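PDB 6OZB: Two-component sensor histidine kinase from Nostoc sp., which probably senses light through a bilin-binding phytochrome GAF domain, here holding phycoerythrobilin, as the input module of a two-component histidine kinase. Local coordinates for residues I36-A41 / I66-I70; I104-A108 / L143-K149; G110-S115 / D129-V135. The protein carries 1 engineered substitution. All blocks are in the same frame, centred on the assembly; numbering follows the deposited sequence.

Interaction 1 (I36-A41 / I66-I70); sequences ITATTA and IAESI
This is a helix-on-sheet contact of the GAF domain, with helix 32-47 packed along strand 63-70 near one end of the antiparallel sheet. The segment axes approach to 7.0 Å and run nearly parallel, at 24°, with a signed crossing of -24°. Ile36 to Ala41 are helical, with phi/psi near -65/-40. In register, the CA of Thr37 lies 5.2 Å from the CA of Ala67, and the CA of Ala41 lies 5.1 Å from the CA of Ser69. Ala67 CB points at the helix, 3.4 Å from Thr40 CG2 and 3.9 Å from Ile36 CG2. Ile36 (chi1 m, chi2 t) also meets Ile66, CG2 to CD1 at 4.2 Å. Ile66 and Ala67 both face Ile54 of strand 51-57, a classic beta bulge. Ile66 has phi/psi -105/-12, while Ala67 to Ser69 are extended. Ser69 (chi1 t) puts OG 3.5 Å from Ala41 CA. No direct hydrogen bond joins the segments; waters bridge them instead. One lies 2.7 Å from Thr37 OG1, which also bonds Glu33, and 2.9 Å from Ile66 O. A second links Thr37 O (3.1 Å), Thr40 OG1 (2.9 Å, chi1 p) and Glu68 O (3.1 Å). A third joins Ala41 O (2.7 Å) to Ser69 OG (3.2 Å).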
loop_
_atom_site.group_PDB
_atom_site.type_symbol
_atom_site.label_atom_id
_atom_site.label_comp_id
_atom_site.label_asym_id
_atom_site.label_seq_id
_atom_site.Cartn_x
_atom_site.Cartn_y
_atom_site.Cartn_z
ATOM N N ILE C 36 -13.431 -21.872 -24.511
ATOM C CA ILE C 36 -13.101 -21.520 -23.133
ATOM C C ILE C 36 -12.289 -22.621 -22.454
ATOM O O ILE C 36 -11.316 -22.331 -21.767
ATOM C CB ILE C 36 -14.376 -21.227 -22.334
ATOM C CG1 ILE C 36 -14.941 -19.888 -22.770
ATOM C CG2 ILE C 36 -14.116 -21.142 -20.891
ATOM C CD1 ILE C 36 -16.393 -19.735 -22.383
ATOM N N THR C 37 -12.679 -23.864 -22.675
ATOM C CA THR C 37 -11.976 -25.023 -22.093
ATOM C C THR C 37 -10.539 -25.090 -22.577
ATOM O O THR C 37 -9.601 -25.167 -21.773
ATOM C CB THR C 37 -12.700 -26.339 -22.435
ATOM O OG1 THR C 37 -13.979 -26.380 -21.769
ATOM C CG2 THR C 37 -11.881 -27.543 -21.996
ATOM N N ALA C 38 -10.343 -24.985 -23.880
ATOM C CA ALA C 38 -8.992 -25.123 -24.434
ATOM C C ALA C 38 -8.099 -23.978 -24.023
ATOM O O ALA C 38 -6.885 -24.140 -23.900
ATOM C CB ALA C 38 -9.048 -25.224 -25.955
ATOM N N THR C 39 -8.698 -22.836 -23.725
ATOM C CA THR C 39 -7.937 -21.645 -23.457
ATOM C C THR C 39 -7.338 -21.661 -22.060
ATOM O O THR C 39 -6.242 -21.156 -21.847
ATOM C CB THR C 39 -8.820 -20.365 -23.611
ATOM O OG1 THR C 39 -9.271 -20.240 -24.972
ATOM C CG2 THR C 39 -8.050 -19.119 -23.210
ATOM N N THR C 40 -8.047 -22.208 -21.085
ATOM C CA THR C 40 -7.536 -22.147 -19.723
ATOM C C THR C 40 -6.203 -22.880 -19.604
ATOM O O THR C 40 -5.319 -22.445 -18.855
ATOM C CB THR C 40 -8.535 -22.718 -18.706
ATOM O OG1 THR C 40 -8.581 -24.146 -18.819
ATOM C CG2 THR C 40 -9.905 -22.103 -18.942
ATOM N N ALA C 41 -5.993 -23.961 -20.356
ATOM C CA ALA C 41 -4.710 -24.681 -20.261
ATOM C C ALA C 41 -3.536 -23.851 -20.774
ATOM O O ALA C 41 -2.431 -23.897 -20.237
ATOM C CB ALA C 41 -4.765 -26.009 -21.017
ATOM N N ILE C 66 -16.431 -23.253 -14.822
ATOM C CA ILE C 66 -16.781 -23.939 -16.073
ATOM C C ILE C 66 -15.560 -24.406 -16.839
ATOM O O ILE C 66 -15.687 -25.150 -17.800
ATOM C CB ILE C 66 -17.658 -23.064 -16.989
ATOM C CG1 ILE C 66 -17.001 -21.726 -17.303
ATOM C CG2 ILE C 66 -19.010 -22.869 -16.333
ATOM C CD1 ILE C 66 -17.578 -21.059 -18.572
ATOM N N ALA C 67 -14.374 -23.947 -16.436
ATOM C CA ALA C 67 -13.126 -24.448 -17.017
ATOM C C ALA C 67 -11.993 -24.318 -16.010
ATOM O O ALA C 67 -11.976 -23.381 -15.200
ATOM C CB ALA C 67 -12.789 -23.704 -18.289
ATOM N N GLU C 68 -11.036 -25.235 -16.095
ATOM C CA GLU C 68 -9.979 -25.326 -15.109
ATOM C C GLU C 68 -8.762 -26.063 -15.671
ATOM O O GLU C 68 -8.897 -27.072 -16.385
ATOM C CB GLU C 68 -10.520 -26.028 -13.881
ATOM C CG GLU C 68 -9.510 -26.352 -12.801
ATOM C CD GLU C 68 -10.152 -27.119 -11.693
ATOM O OE1 GLU C 68 -10.304 -26.548 -10.592
ATOM O OE2 GLU C 68 -10.538 -28.286 -11.937
ATOM N N SER C 69 -7.579 -25.546 -15.359
ATOM C CA SER C 69 -6.340 -26.246 -15.644
ATOM C C SER C 69 -5.438 -26.199 -14.420
ATOM O O SER C 69 -5.205 -25.147 -13.832
ATOM C CB SER C 69 -5.665 -25.646 -16.900
ATOM O OG SER C 69 -4.432 -26.272 -17.195
ATOM N N ILE C 70 -4.989 -27.376 -14.013
ATOM C CA ILE C 70 -4.171 -27.532 -12.832
ATOM C C ILE C 70 -2.848 -28.188 -13.191
ATOM O O ILE C 70 -2.794 -29.095 -14.006
ATOM C CB ILE C 70 -4.911 -28.358 -11.758
ATOM C CG1 ILE C 70 -6.102 -27.526 -11.251
ATOM C CG2 ILE C 70 -3.963 -28.756 -10.596
ATOM C CD1 ILE C 70 -7.027 -28.285 -10.307
HETATM O O HOH W 1 -14.199 -27.228 -19.185
HETATM O O HOH W 2 -8.604 -27.015 -19.471
HETATM O O HOH W 3 -1.580 -25.855 -18.560
#

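Interaction 2 (I104-A108 / L143-K149); sequences IVDVA and LTAMGVK
Val107 packs over the end of helix 137-145, with CG2 3.6 Å from Val148 O and CG1 3.8 Å from Thr144 OG1. The helix closes in a Schellman motif. Gly147 takes positive phi (80/20), Gly147 N bonds Thr144 O at 3.0 Å, and Val148 N bonds Leu143 O at 3.1 Å. The chain then turns back through Val148 (-94/128) and Lys149 (-104/-18) to enter strand 150-158 of the GAF sheet. Against this turn lies the end of strand 102-106. Val105 and Asp106 are extended, while Val107 and Ala108 have helical angles near -60/-40. The nearest CA atoms are those of Val107 and Lys149, 5.1 Å apart. Val105 and Val107 both point toward the helix end, and both have chi1 t. Leu143 (chi1 m, chi2 t) reaches them with one methyl: its CD1 is 3.6 Å from Val105 CG1 and 4.4 Å from Val107 CG2. Val105 also belongs to the phycoerythrobilin pocket, so this small apolar cluster borders the chromophore site. Asp106 points away and bonds Thr109 through OD2. Thr144 OG1 bonds back to Val140 O in its own helix. The long side chain of Lys149 leads away from the contact, but its backbone carbonyl turns in. Val107 N donates to Lys149 O at 3.1 Å, with an N-H...O angle of 162°.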
loop_
_atom_site.group_PDB
_atom_site.type_symbol
_atom_site.label_atom_id
_atom_site.label_comp_id
_atom_site.label_asym_id
_atom_site.label_seq_id
_atom_site.Cartn_x
_atom_site.Cartn_y
_atom_site.Cartn_z
ATOM N N ILE C 104 -5.128 -8.622 -6.779
ATOM C CA ILE C 104 -4.058 -9.514 -6.357
ATOM C C ILE C 104 -4.109 -9.673 -4.840
ATOM O O ILE C 104 -3.875 -8.708 -4.142
ATOM C CB ILE C 104 -2.674 -8.946 -6.731
ATOM C CG1 ILE C 104 -2.539 -8.718 -8.242
ATOM C CG2 ILE C 104 -1.563 -9.825 -6.183
ATOM C CD1 ILE C 104 -1.467 -7.683 -8.609
ATOM N N VAL C 105 -4.380 -10.880 -4.336
ATOM C CA VAL C 105 -4.368 -11.130 -2.896
ATOM C C VAL C 105 -3.071 -11.810 -2.532
ATOM O O VAL C 105 -2.706 -12.815 -3.119
ATOM C CB VAL C 105 -5.574 -11.998 -2.432
ATOM C CG1 VAL C 105 -5.534 -12.216 -0.947
ATOM C CG2 VAL C 105 -6.876 -11.317 -2.817
ATOM N N ASP C 106 -2.387 -11.243 -1.538
ATOM C CA ASP C 106 -1.147 -11.768 -1.025
ATOM C C ASP C 106 -1.401 -12.192 0.416
ATOM O O ASP C 106 -1.443 -11.370 1.344
ATOM C CB ASP C 106 -0.056 -10.720 -1.140
ATOM C CG ASP C 106 1.309 -11.266 -0.789
ATOM O OD1 ASP C 106 1.986 -11.794 -1.700
ATOM O OD2 ASP C 106 1.708 -11.134 0.390
ATOM N N VAL C 107 -1.616 -13.481 0.600
ATOM C CA VAL C 107 -2.006 -13.983 1.911
ATOM C C VAL C 107 -0.954 -13.712 2.974
ATOM O O VAL C 107 -1.294 -13.330 4.110
ATOM C CB VAL C 107 -2.320 -15.493 1.819
ATOM C CG1 VAL C 107 -2.540 -16.089 3.173
ATOM C CG2 VAL C 107 -3.572 -15.713 0.949
ATOM N N ALA C 108 0.321 -13.877 2.635
ATOM C CA ALA C 108 1.391 -13.678 3.621
ATOM C C ALA C 108 1.386 -12.298 4.256
ATOM O O ALA C 108 1.649 -12.190 5.432
ATOM C CB ALA C 108 2.752 -13.913 2.991
ATOM N N LEU C 143 -9.398 -18.298 1.169
ATOM C CA LEU C 143 -8.275 -18.737 0.332
ATOM C C LEU C 143 -7.403 -19.742 1.111
ATOM O O LEU C 143 -7.009 -20.782 0.581
ATOM C CB LEU C 143 -7.448 -17.534 -0.139
ATOM C CG LEU C 143 -8.134 -16.552 -1.090
ATOM C CD1 LEU C 143 -7.255 -15.303 -1.353
ATOM C CD2 LEU C 143 -8.483 -17.182 -2.389
ATOM N N THR C 144 -7.103 -19.429 2.365
ATOM C CA THR C 144 -6.281 -20.312 3.174
ATOM C C THR C 144 -6.935 -21.716 3.306
ATOM O O THR C 144 -6.239 -22.717 3.329
ATOM C CB THR C 144 -5.998 -19.695 4.557
ATOM O OG1 THR C 144 -5.282 -18.471 4.386
ATOM C CG2 THR C 144 -5.149 -20.632 5.388
ATOM N N ALA C 145 -8.262 -21.788 3.372
ATOM C CA ALA C 145 -8.945 -23.059 3.498
ATOM C C ALA C 145 -8.713 -23.942 2.269
ATOM O O ALA C 145 -8.820 -25.163 2.365
ATOM C CB ALA C 145 -10.429 -22.829 3.705
ATOM N N MET C 146 -8.428 -23.309 1.126
ATOM C CA MET C 146 -8.140 -24.000 -0.149
ATOM C C MET C 146 -6.645 -24.291 -0.352
ATOM O O MET C 146 -6.252 -24.910 -1.340
ATOM C CB MET C 146 -8.634 -23.177 -1.325
ATOM C CG MET C 146 -10.117 -23.250 -1.539
ATOM S SD MET C 146 -10.698 -22.398 -2.992
ATOM C CE MET C 146 -10.144 -20.740 -2.711
ATOM N N GLY C 147 -5.818 -23.795 0.551
ATOM C CA GLY C 147 -4.377 -23.947 0.427
ATOM C C GLY C 147 -3.774 -22.940 -0.553
ATOM O O GLY C 147 -2.672 -23.138 -1.060
ATOM N N VAL C 148 -4.502 -21.862 -0.820
ATOM C CA VAL C 148 -4.059 -20.834 -1.777
ATOM C C VAL C 148 -3.333 -19.704 -1.021
ATOM O O VAL C 148 -3.879 -19.160 -0.074
ATOM C CB VAL C 148 -5.231 -20.267 -2.529
ATOM C CG1 VAL C 148 -4.815 -19.099 -3.392
ATOM C CG2 VAL C 148 -5.876 -21.354 -3.378
ATOM N N LYS C 149 -2.121 -19.364 -1.455
ATOM C CA LYS C 149 -1.355 -18.246 -0.898
ATOM C C LYS C 149 -1.347 -17.014 -1.794
ATOM O O LYS C 149 -1.059 -15.896 -1.331
ATOM C CB LYS C 149 0.090 -18.703 -0.625
ATOM C CG LYS C 149 0.161 -19.635 0.594
ATOM C CD LYS C 149 1.564 -20.035 0.966
ATOM C CE LYS C 149 1.543 -21.007 2.136
ATOM N NZ LYS C 149 2.921 -21.459 2.452
#

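Interaction 3 (G110-S115 / D129-V135); sequences GMIGQS and DICYRPV. With PEB (phycoerythrobilin), chain F.
Arg133 grips one propionate of phycoerythrobilin with two hydrogen bonds: NH2 to PEB O1B at 2.7 Å and NH1 to PEB O2B at 2.9 Å. Gln114 OE1 lies at the edge of the guanidinium and accepts from Arg133 NH2 at 3.1 Å; Gln114 NE2 bonds Ser103. A water connects Gln114 OE1 (2.8 Å) with Arg133 NE (3.0 Å). Arg133 has chi1 p and chi2 and chi3 t; Gln114 has chi1 m and chi2 t. Ile112 CG2 lies over one face of the guanidinium, 3.5 Å from Arg133 NH1. His139 and Asp136 also bond the chromophore.

Beneath these groups, strands 111-115 and 131-134 form an antiparallel pair at one edge of the GAF sheet within this chain. Their axes come within 4.4 Å at 146°. Ile112-Arg133 and Gln114-Cys131 are hydrogen-bonded pairs. Ile112 N donates to Arg133 O at 2.8 Å and Arg133 N to Ile112 O at 3.0 Å. Gln114 N donates to Cys131 O at 3.0 Å and Cys131 N to Gln114 O at 3.3 Å. Val135 N adds a bond to Gly110 O at 3.0 Å. Gly110 (71/26) and Met111 form a G1 bulge opposite Asp106.

Gly113-Tyr132 is a non-hydrogen-bonded pair, with CA atoms 4.1 Å apart. The Tyr132 ring (chi1 m, chi2 84°) folds over Gly113, whose CA sits 3.6 Å from the ring centroid in a CH-pi contact. A CB on Gly113 would clash with that ring. On the chromophore side, Ile112 CG2 packs on Val135 CB at 3.7 Å, while Met111 and Tyr132 also meet neighbouring subunits.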
loop_
_atom_site.group_PDB
_atom_site.type_symbol
_atom_site.label_atom_id
_atom_site.label_comp_id
_atom_site.label_asym_id
_atom_site.label_seq_id
_atom_site.Cartn_x
_atom_site.Cartn_y
_atom_site.Cartn_z
ATOM N N GLY C 110 -1.316 -10.197 4.072
ATOM C CA GLY C 110 -2.701 -9.838 4.366
ATOM C C GLY C 110 -3.206 -8.669 3.552
ATOM O O GLY C 110 -4.124 -7.960 3.983
ATOM N N MET C 111 -2.616 -8.472 2.374
ATOM C CA MET C 111 -2.930 -7.319 1.538
ATOM C C MET C 111 -3.566 -7.736 0.207
ATOM O O MET C 111 -3.302 -8.814 -0.318
ATOM C CB MET C 111 -1.683 -6.492 1.257
ATOM C CG MET C 111 -0.892 -6.095 2.495
ATOM S SD MET C 111 -1.730 -4.883 3.558
ATOM C CE MET C 111 -1.541 -3.358 2.613
ATOM N N ILE C 112 -4.391 -6.846 -0.333
ATOM C CA ILE C 112 -4.972 -7.046 -1.670
ATOM C C ILE C 112 -4.614 -5.817 -2.486
ATOM O O ILE C 112 -4.705 -4.693 -1.993
ATOM C CB ILE C 112 -6.502 -7.241 -1.623
ATOM C CG1 ILE C 112 -7.059 -7.368 -3.051
ATOM C CG2 ILE C 112 -7.185 -6.075 -0.913
ATOM C CD1 ILE C 112 -8.575 -7.764 -3.097
ATOM N N GLY C 113 -4.159 -6.037 -3.711
ATOM C CA GLY C 113 -3.776 -4.968 -4.595
ATOM C C GLY C 113 -4.791 -4.868 -5.701
ATOM O O GLY C 113 -5.116 -5.877 -6.328
ATOM N N GLN C 114 -5.251 -3.657 -5.980
ATOM C CA GLN C 114 -6.318 -3.488 -6.944
ATOM C C GLN C 114 -5.964 -2.429 -7.941
ATOM O O GLN C 114 -5.380 -1.379 -7.615
ATOM C CB GLN C 114 -7.626 -3.181 -6.220
ATOM C CG GLN C 114 -8.133 -4.440 -5.489
ATOM C CD GLN C 114 -9.511 -4.298 -4.895
ATOM O OE1 GLN C 114 -9.838 -3.301 -4.244
ATOM N NE2 GLN C 114 -10.354 -5.304 -5.141
ATOM N N SER C 115 -6.291 -2.736 -9.186
ATOM C CA SER C 115 -5.954 -1.873 -10.305
ATOM C C SER C 115 -7.177 -1.774 -11.189
ATOM O O SER C 115 -7.597 -2.776 -11.748
ATOM C CB SER C 115 -4.761 -2.432 -11.086
ATOM O OG SER C 115 -4.521 -1.684 -12.245
ATOM N N ASP C 129 -2.182 2.508 -11.196
ATOM C CA ASP C 129 -1.116 1.611 -10.764
ATOM C C ASP C 129 -1.752 0.727 -9.709
ATOM O O ASP C 129 -2.862 1.015 -9.260
ATOM C CB ASP C 129 0.076 2.354 -10.159
ATOM C CG ASP C 129 0.722 3.310 -11.123
ATOM O OD1 ASP C 129 0.611 3.093 -12.345
ATOM O OD2 ASP C 129 1.344 4.286 -10.650
ATOM N N ILE C 130 -1.056 -0.320 -9.281
ATOM C CA ILE C 130 -1.642 -1.245 -8.323
ATOM C C ILE C 130 -1.435 -0.685 -6.931
ATOM O O ILE C 130 -0.313 -0.379 -6.541
ATOM C CB ILE C 130 -1.023 -2.640 -8.407
ATOM C CG1 ILE C 130 -1.155 -3.191 -9.823
ATOM C CG2 ILE C 130 -1.711 -3.575 -7.420
ATOM C CD1 ILE C 130 -0.264 -4.377 -10.096
ATOM N N CYS C 131 -2.545 -0.548 -6.201
ATOM C CA CYS C 131 -2.574 0.022 -4.848
ATOM C C CYS C 131 -2.964 -1.063 -3.829
ATOM O O CYS C 131 -4.003 -1.722 -3.990
ATOM C CB CYS C 131 -3.553 1.199 -4.800
ATOM S SG CYS C 131 -3.707 2.034 -3.194
ATOM N N TYR C 132 -2.140 -1.265 -2.799
ATOM C CA TYR C 132 -2.393 -2.333 -1.835
ATOM C C TYR C 132 -3.028 -1.821 -0.525
ATOM O O TYR C 132 -2.650 -0.793 0.011
ATOM C CB TYR C 132 -1.091 -3.101 -1.503
ATOM C CG TYR C 132 -0.644 -4.026 -2.628
ATOM C CD1 TYR C 132 0.112 -3.540 -3.695
ATOM C CD2 TYR C 132 -0.999 -5.345 -2.641
ATOM C CE1 TYR C 132 0.484 -4.364 -4.730
ATOM C CE2 TYR C 132 -0.628 -6.178 -3.679
ATOM C CZ TYR C 132 0.115 -5.676 -4.718
ATOM O OH TYR C 132 0.486 -6.517 -5.757
ATOM N N ARG C 133 -3.975 -2.607 -0.016
ATOM C CA ARG C 133 -4.690 -2.301 1.220
ATOM C C ARG C 133 -4.939 -3.603 1.968
ATOM O O ARG C 133 -4.816 -4.666 1.386
ATOM C CB ARG C 133 -6.021 -1.606 0.920
ATOM C CG ARG C 133 -6.978 -2.464 0.086
ATOM C CD ARG C 133 -8.383 -1.857 0.004
ATOM N NE ARG C 133 -9.241 -2.633 -0.909
ATOM C CZ ARG C 133 -9.883 -3.766 -0.596
ATOM N NH1 ARG C 133 -9.778 -4.292 0.615
ATOM N NH2 ARG C 133 -10.643 -4.383 -1.506
ATOM N N PRO C 134 -5.324 -3.526 3.246
ATOM C CA PRO C 134 -5.627 -4.781 3.955
ATOM C C PRO C 134 -6.840 -5.474 3.339
ATOM O O PRO C 134 -7.824 -4.818 2.997
ATOM C CB PRO C 134 -5.919 -4.313 5.393
ATOM C CG PRO C 134 -5.214 -2.991 5.503
ATOM C CD PRO C 134 -5.392 -2.365 4.141
ATOM N N VAL C 135 -6.743 -6.783 3.170
ATOM C CA VAL C 135 -7.843 -7.565 2.611
ATOM C C VAL C 135 -8.708 -8.081 3.763
ATOM O O VAL C 135 -8.203 -8.315 4.844
ATOM C CB VAL C 135 -7.329 -8.707 1.741
ATOM C CG1 VAL C 135 -6.655 -9.798 2.581
ATOM C CG2 VAL C 135 -8.457 -9.324 0.885
HETATM C CHC PEB F . -14.602 -15.438 -4.524
HETATM N NC PEB F . -14.338 -13.363 -3.103
HETATM C C1C PEB F . -13.925 -12.071 -3.216
HETATM C C2C PEB F . -13.502 -11.828 -4.498
HETATM C C3C PEB F . -13.659 -12.992 -5.219
HETATM C C4C PEB F . -14.190 -13.951 -4.327
HETATM C CMC PEB F . -13.310 -13.068 -6.694
HETATM C CAC PEB F . -12.955 -10.438 -4.966
HETATM C CBC PEB F . -11.541 -10.211 -4.456
HETATM C CGC PEB F . -10.586 -10.976 -5.335
HETATM O O1C PEB F . -10.573 -10.724 -6.573
HETATM O O2C PEB F . -9.802 -11.844 -4.846
HETATM N ND PEB F . -12.588 -16.175 -5.669
HETATM C C1D PEB F . -14.097 -16.003 -5.759
HETATM C C2D PEB F . -14.575 -17.371 -5.895
HETATM C C3D PEB F . -13.537 -18.278 -5.863
HETATM C C4D PEB F . -12.283 -17.630 -5.749
HETATM C CMD PEB F . -16.083 -17.735 -5.943
HETATM C CAD PEB F . -13.740 -19.804 -5.844
HETATM C CBD PEB F . -12.923 -20.585 -6.617
HETATM O OD PEB F . -11.166 -18.126 -5.725
HETATM N NA PEB F . -16.418 -14.557 1.331
HETATM C C1A PEB F . -16.974 -15.797 1.748
HETATM C C2A PEB F . -17.871 -15.568 2.936
HETATM C C3A PEB F . -17.861 -14.075 3.226
HETATM C C4A PEB F . -16.911 -13.482 2.166
HETATM C CMA PEB F . -19.310 -16.131 2.713
HETATM C CBA PEB F . -18.223 -14.186 5.770
HETATM O OA PEB F . -16.756 -16.862 1.194
HETATM C CHA PEB F . -16.561 -12.164 2.155
HETATM C CAA PEB F . -17.392 -13.609 4.608
HETATM N NB PEB F . -15.290 -12.090 -0.234
HETATM C C1B PEB F . -15.685 -11.543 1.070
HETATM C C2B PEB F . -15.143 -10.218 1.254
HETATM C C3B PEB F . -14.388 -9.912 0.077
HETATM C C4B PEB F . -14.464 -11.064 -0.890
HETATM C CHB PEB F . -13.843 -11.013 -2.113
HETATM C CMB PEB F . -15.352 -9.359 2.460
HETATM C CAB PEB F . -13.625 -8.630 -0.184
HETATM C CBB PEB F . -12.168 -8.850 0.159
HETATM C CGB PEB F . -11.517 -7.472 0.031
HETATM O O1B PEB F . -11.474 -6.938 -1.118
HETATM O O2B PEB F . -11.074 -6.885 1.048
HETATM O O HOH W 4 -5.607 -8.536 6.034
HETATM O O HOH W 5 -8.974 -0.843 -3.342
#

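How the interactions relate
All three contacts belong to one GAF domain and reach the same antiparallel sheet. Interaction 1 comes first along the chain and closes before the others open. Its centre is about 21 Å from that of interaction 2 and about 27 Å from that of interaction 3, on the opposite side of the chain's centre from the latter. Interactions 2 and 3 touch, with centres about 14 Å apart. Strands 102-106 and 111-115 are sheet neighbours, and Gly113 N lies 2.7 Å from Ile104 O, a probable hydrogen bond. Interaction 3 forms within the chain between 108 and 143. Both contribute residues to the phycoerythrobilin pocket, whereas interaction 1 joins a helix to the sheet elsewhere.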